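Local atomic coordinates of type II restriction enzyme SfiI (PDB entry 2EZV), a protein that recognises the double-stranded DNA sequence GGCCNNNNNGGCC and, as a tetramer, cuts it endonucleolytically to leave fragments with 5'-phosphate ends. Residues A27-F39 with L53-A65. Residues are numbered along the deposited sequence; the frame is centred on the assembly and turned at random.
Sequences ALQQYSKEAKSIF and LAEDITQYALEVA
One knob-in-hole contact, I57 among Y31, A35, I38 and F39, joins helices 10-41 and 49-62 of this PD-(D/E)XK-clan nuclease. I57 CG2, anti to the backbone N, lies 3.4 Å from A35 CB and at the edge of the Y31 ring, in its plane, while the CD1 end runs past I38 in the opposite direction. The Y31 ring, with CG anti to the backbone N (chi1 -169°), lies with one face over the A61 backbone and the other against E34 CB; Y31 OH sits 3.4 Å from Y60 CB, and Y31 CD2 meets A61 CB at 3.6 Å. Replacing this tyrosine with an alanine would probably uncover the A61 backbone, rob Y60 CB of its neighbour and leave one wall of the I57 socket missing. Farther along, L28 CD2 reaches A61 CB at 3.7 Å, and A27 CB rests 3.3 Å from A61 O. No direct hydrogen bond crosses between the two segments, but one water donates to both A27 O and A61 O. The segment axes (27-39 and 53-62) come within 8.7 Å, their N-to-C directions 123° apart. L28 touches V161 and V183, and I57 touches F163; R73 and K81 of a neighbouring subunit pack on Y31 and Y60. This is a helical layer on the mixed β-sheet of a PD-(D/E)XK core.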
loop_
_atom_site.group_PDB
_atom_site.type_symbol
_atom_site.label_atom_id
_atom_site.label_comp_id
_atom_site.label_asym_id
_atom_site.label_seq_id
_atom_site.Cartn_x
_atom_site.Cartn_y
_atom_site.Cartn_z
ATOM N N ALA D 27 -10.344 4.456 12.789
ATOM C CA ALA D 27 -10.583 4.158 11.385
ATOM C C ALA D 27 -12.058 4.350 11.073
ATOM O O ALA D 27 -12.418 5.089 10.163
ATOM C CB ALA D 27 -10.153 2.732 11.074
ATOM N N LEU D 28 -12.913 3.700 11.851
ATOM C CA LEU D 28 -14.345 3.819 11.632
ATOM C C LEU D 28 -14.781 5.272 11.822
ATOM O O LEU D 28 -15.573 5.794 11.041
ATOM C CB LEU D 28 -15.086 2.885 12.586
ATOM C CG LEU D 28 -14.845 1.409 12.242
ATOM C CD1 LEU D 28 -15.198 0.513 13.426
ATOM C CD2 LEU D 28 -15.656 1.047 10.994
ATOM N N GLN D 29 -14.243 5.932 12.842
ATOM C CA GLN D 29 -14.601 7.318 13.093
ATOM C C GLN D 29 -14.298 8.197 11.887
ATOM O O GLN D 29 -15.179 8.888 11.370
ATOM C CB GLN D 29 -13.845 7.866 14.303
ATOM C CG GLN D 29 -14.028 9.373 14.478
ATOM C CD GLN D 29 -15.481 9.770 14.724
ATOM O OE1 GLN D 29 -15.898 10.877 14.380
ATOM N NE2 GLN D 29 -16.251 8.871 15.336
ATOM N N GLN D 30 -13.045 8.165 11.447
ATOM C CA GLN D 30 -12.609 8.972 10.322
ATOM C C GLN D 30 -13.272 8.569 9.006
ATOM O O GLN D 30 -13.284 9.336 8.043
ATOM C CB GLN D 30 -11.075 8.920 10.231
ATOM C CG GLN D 30 -10.422 9.488 11.500
ATOM C CD GLN D 30 -8.911 9.632 11.433
ATOM O OE1 GLN D 30 -8.302 10.197 12.336
ATOM N NE2 GLN D 30 -8.302 9.121 10.374
ATOM N N TYR D 31 -13.842 7.371 8.971
ATOM C CA TYR D 31 -14.521 6.884 7.776
ATOM C C TYR D 31 -16.044 6.979 7.917
ATOM O O TYR D 31 -16.771 6.612 6.998
ATOM C CB TYR D 31 -14.144 5.426 7.524
ATOM C CG TYR D 31 -14.573 4.911 6.167
ATOM C CD1 TYR D 31 -13.952 5.367 5.000
ATOM C CD2 TYR D 31 -15.608 3.978 6.042
ATOM C CE1 TYR D 31 -14.349 4.910 3.744
ATOM C CE2 TYR D 31 -16.014 3.518 4.782
ATOM C CZ TYR D 31 -15.381 3.989 3.643
ATOM O OH TYR D 31 -15.780 3.555 2.397
ATOM N N SER D 32 -16.518 7.474 9.062
ATOM C CA SER D 32 -17.957 7.552 9.329
ATOM C C SER D 32 -18.791 8.386 8.351
ATOM O O SER D 32 -19.921 8.020 8.042
ATOM C CB SER D 32 -18.209 8.037 10.762
ATOM O OG SER D 32 -17.980 9.426 10.889
ATOM N N LYS D 33 -18.256 9.503 7.867
ATOM C CA LYS D 33 -19.008 10.332 6.925
ATOM C C LYS D 33 -19.303 9.548 5.652
ATOM O O LYS D 33 -20.452 9.490 5.202
ATOM C CB LYS D 33 -18.226 11.595 6.569
ATOM C CG LYS D 33 -18.940 12.508 5.572
ATOM C CD LYS D 33 -18.118 13.750 5.299
ATOM C CE LYS D 33 -18.785 14.655 4.281
ATOM N NZ LYS D 33 -18.960 13.976 2.968
ATOM N N GLU D 34 -18.264 8.944 5.077
ATOM C CA GLU D 34 -18.422 8.169 3.858
ATOM C C GLU D 34 -19.217 6.897 4.110
ATOM O O GLU D 34 -19.940 6.422 3.228
ATOM C CB GLU D 34 -17.057 7.824 3.262
ATOM C CG GLU D 34 -17.122 6.773 2.157
ATOM C CD GLU D 34 -15.823 6.637 1.399
ATOM O OE1 GLU D 34 -15.624 5.590 0.749
ATOM O OE2 GLU D 34 -15.004 7.579 1.448
ATOM N N ALA D 35 -19.087 6.348 5.313
ATOM C CA ALA D 35 -19.812 5.132 5.666
ATOM C C ALA D 35 -21.322 5.379 5.649
ATOM O O ALA D 35 -22.085 4.589 5.087
ATOM C CB ALA D 35 -19.377 4.637 7.046
ATOM N N LYS D 36 -21.748 6.479 6.266
ATOM C CA LYS D 36 -23.165 6.816 6.313
ATOM C C LYS D 36 -23.662 6.983 4.887
ATOM O O LYS D 36 -24.705 6.446 4.509
ATOM C CB LYS D 36 -23.390 8.108 7.097
ATOM C CG LYS D 36 -24.853 8.433 7.326
ATOM C CD LYS D 36 -25.017 9.575 8.312
ATOM C CE LYS D 36 -26.495 9.889 8.567
ATOM N NZ LYS D 36 -27.185 10.435 7.352
ATOM N N SER D 37 -22.905 7.729 4.097
ATOM C CA SER D 37 -23.252 7.957 2.704
ATOM C C SER D 37 -23.427 6.637 1.951
ATOM O O SER D 37 -24.444 6.413 1.292
ATOM C CB SER D 37 -22.165 8.783 2.033
ATOM O OG SER D 37 -22.340 8.779 0.632
ATOM N N ILE D 38 -22.429 5.764 2.044
ATOM C CA ILE D 38 -22.497 4.480 1.366
ATOM C C ILE D 38 -23.635 3.634 1.931
ATOM O O ILE D 38 -24.452 3.095 1.181
ATOM C CB ILE D 38 -21.162 3.707 1.498
ATOM C CG1 ILE D 38 -20.106 4.358 0.603
ATOM C CG2 ILE D 38 -21.359 2.235 1.144
ATOM C CD1 ILE D 38 -18.742 3.683 0.654
ATOM N N PHE D 39 -23.700 3.537 3.253
ATOM C CA PHE D 39 -24.730 2.738 3.895
ATOM C C PHE D 39 -26.154 3.172 3.564
ATOM O O PHE D 39 -27.042 2.334 3.406
ATOM C CB PHE D 39 -24.576 2.759 5.412
ATOM C CG PHE D 39 -25.339 1.665 6.101
ATOM C CD1 PHE D 39 -24.789 0.393 6.234
ATOM C CD2 PHE D 39 -26.639 1.882 6.558
ATOM C CE1 PHE D 39 -25.521 -0.644 6.810
ATOM C CE2 PHE D 39 -27.373 0.849 7.132
ATOM C CZ PHE D 39 -26.812 -0.415 7.256
ATOM N N LEU D 53 -23.099 -4.310 2.602
ATOM C CA LEU D 53 -22.684 -2.931 2.789
ATOM C C LEU D 53 -21.882 -2.844 4.088
ATOM O O LEU D 53 -20.855 -2.173 4.151
ATOM C CB LEU D 53 -23.899 -2.004 2.850
ATOM C CG LEU D 53 -24.695 -1.941 1.544
ATOM C CD1 LEU D 53 -25.905 -1.024 1.704
ATOM C CD2 LEU D 53 -23.784 -1.442 0.428
ATOM N N ALA D 54 -22.341 -3.550 5.114
ATOM C CA ALA D 54 -21.654 -3.549 6.393
ATOM C C ALA D 54 -20.224 -4.075 6.239
ATOM O O ALA D 54 -19.283 -3.504 6.783
ATOM C CB ALA D 54 -22.423 -4.399 7.404
ATOM N N GLU D 55 -20.062 -5.157 5.487
ATOM C CA GLU D 55 -18.748 -5.751 5.286
ATOM C C GLU D 55 -17.824 -4.832 4.506
ATOM O O GLU D 55 -16.684 -4.624 4.901
ATOM C CB GLU D 55 -18.893 -7.095 4.577
ATOM C CG GLU D 55 -19.695 -8.076 5.397
ATOM C CD GLU D 55 -20.161 -9.276 4.606
ATOM O OE1 GLU D 55 -20.609 -9.103 3.457
ATOM O OE2 GLU D 55 -20.099 -10.392 5.143
ATOM N N ASP D 56 -18.321 -4.273 3.411
ATOM C CA ASP D 56 -17.517 -3.377 2.598
ATOM C C ASP D 56 -17.089 -2.120 3.355
ATOM O O ASP D 56 -15.928 -1.724 3.274
ATOM C CB ASP D 56 -18.272 -3.000 1.317
ATOM C CG ASP D 56 -18.338 -4.149 0.318
ATOM O OD1 ASP D 56 -17.680 -5.191 0.560
ATOM O OD2 ASP D 56 -19.036 -4.011 -0.713
ATOM N N ILE D 57 -18.025 -1.500 4.080
ATOM C CA ILE D 57 -17.739 -0.300 4.860
ATOM C C ILE D 57 -16.583 -0.613 5.809
ATOM O O ILE D 57 -15.575 0.103 5.853
ATOM C CB ILE D 57 -18.933 0.122 5.742
ATOM C CG1 ILE D 57 -20.189 0.355 4.901
ATOM C CG2 ILE D 57 -18.577 1.381 6.504
ATOM C CD1 ILE D 57 -20.201 1.642 4.132
ATOM N N THR D 58 -16.757 -1.689 6.569
ATOM C CA THR D 58 -15.769 -2.141 7.537
ATOM C C THR D 58 -14.399 -2.312 6.895
ATOM O O THR D 58 -13.389 -1.842 7.421
ATOM C CB THR D 58 -16.178 -3.495 8.148
ATOM O OG1 THR D 58 -17.397 -3.339 8.884
ATOM C CG2 THR D 58 -15.089 -4.019 9.073
ATOM N N GLN D 59 -14.370 -3.010 5.764
ATOM C CA GLN D 59 -13.121 -3.238 5.069
ATOM C C GLN D 59 -12.437 -1.942 4.639
ATOM O O GLN D 59 -11.250 -1.756 4.898
ATOM C CB GLN D 59 -13.331 -4.120 3.836
ATOM C CG GLN D 59 -12.085 -4.177 2.961
ATOM C CD GLN D 59 -12.221 -5.081 1.756
ATOM O OE1 GLN D 59 -11.439 -4.985 0.814
ATOM N NE2 GLN D 59 -13.201 -5.972 1.782
ATOM N N TYR D 60 -13.180 -1.059 3.977
ATOM C CA TYR D 60 -12.617 0.205 3.501
ATOM C C TYR D 60 -12.133 1.060 4.653
ATOM O O TYR D 60 -11.123 1.755 4.543
ATOM C CB TYR D 60 -13.649 0.986 2.684
ATOM C CG TYR D 60 -14.022 0.329 1.375
ATOM C CD1 TYR D 60 -15.306 0.467 0.847
ATOM C CD2 TYR D 60 -13.091 -0.415 0.652
ATOM C CE1 TYR D 60 -15.655 -0.117 -0.368
ATOM C CE2 TYR D 60 -13.427 -1.000 -0.565
ATOM C CZ TYR D 60 -14.710 -0.847 -1.068
ATOM O OH TYR D 60 -15.051 -1.421 -2.273
ATOM N N ALA D 61 -12.864 1.006 5.759
ATOM C CA ALA D 61 -12.504 1.766 6.937
ATOM C C ALA D 61 -11.214 1.254 7.567
ATOM O O ALA D 61 -10.329 2.046 7.900
ATOM C CB ALA D 61 -13.643 1.710 7.967
ATOM N N LEU D 62 -11.098 -0.067 7.701
ATOM C CA LEU D 62 -9.945 -0.684 8.355
ATOM C C LEU D 62 -8.679 -0.989 7.558
ATOM O O LEU D 62 -7.580 -0.886 8.107
ATOM C CB LEU D 62 -10.370 -1.981 9.061
ATOM C CG LEU D 62 -11.641 -2.066 9.916
ATOM C CD1 LEU D 62 -11.415 -3.103 11.011
ATOM C CD2 LEU D 62 -11.993 -0.736 10.533
ATOM N N GLU D 63 -8.813 -1.381 6.293
ATOM C CA GLU D 63 -7.640 -1.739 5.493
ATOM C C GLU D 63 -6.647 -0.599 5.384
ATOM O O GLU D 63 -5.453 -0.803 5.107
ATOM C CB GLU D 63 -8.053 -2.201 4.086
ATOM C CG GLU D 63 -8.746 -1.152 3.215
ATOM C CD GLU D 63 -9.228 -1.726 1.878
ATOM O OE1 GLU D 63 -9.277 -2.971 1.732
ATOM O OE2 GLU D 63 -9.571 -0.939 0.976
ATOM N N VAL D 64 -7.150 0.597 5.659
ATOM C CA VAL D 64 -6.378 1.820 5.564
ATOM C C VAL D 64 -5.572 2.102 6.844
ATOM O O VAL D 64 -4.650 2.917 6.849
ATOM C CB VAL D 64 -7.379 2.975 5.205
ATOM C CG1 VAL D 64 -7.407 4.033 6.272
ATOM C CG2 VAL D 64 -7.067 3.530 3.824
ATOM N N ALA D 65 -5.901 1.379 7.913
ATOM C CA ALA D 65 -5.253 1.551 9.205
ATOM C C ALA D 65 -4.531 0.292 9.675
ATOM O O ALA D 65 -4.455 0.023 10.875
ATOM C CB ALA D 65 -6.295 1.943 10.228
HETATM O O HOH W 1 -10.678 4.677 8.072
#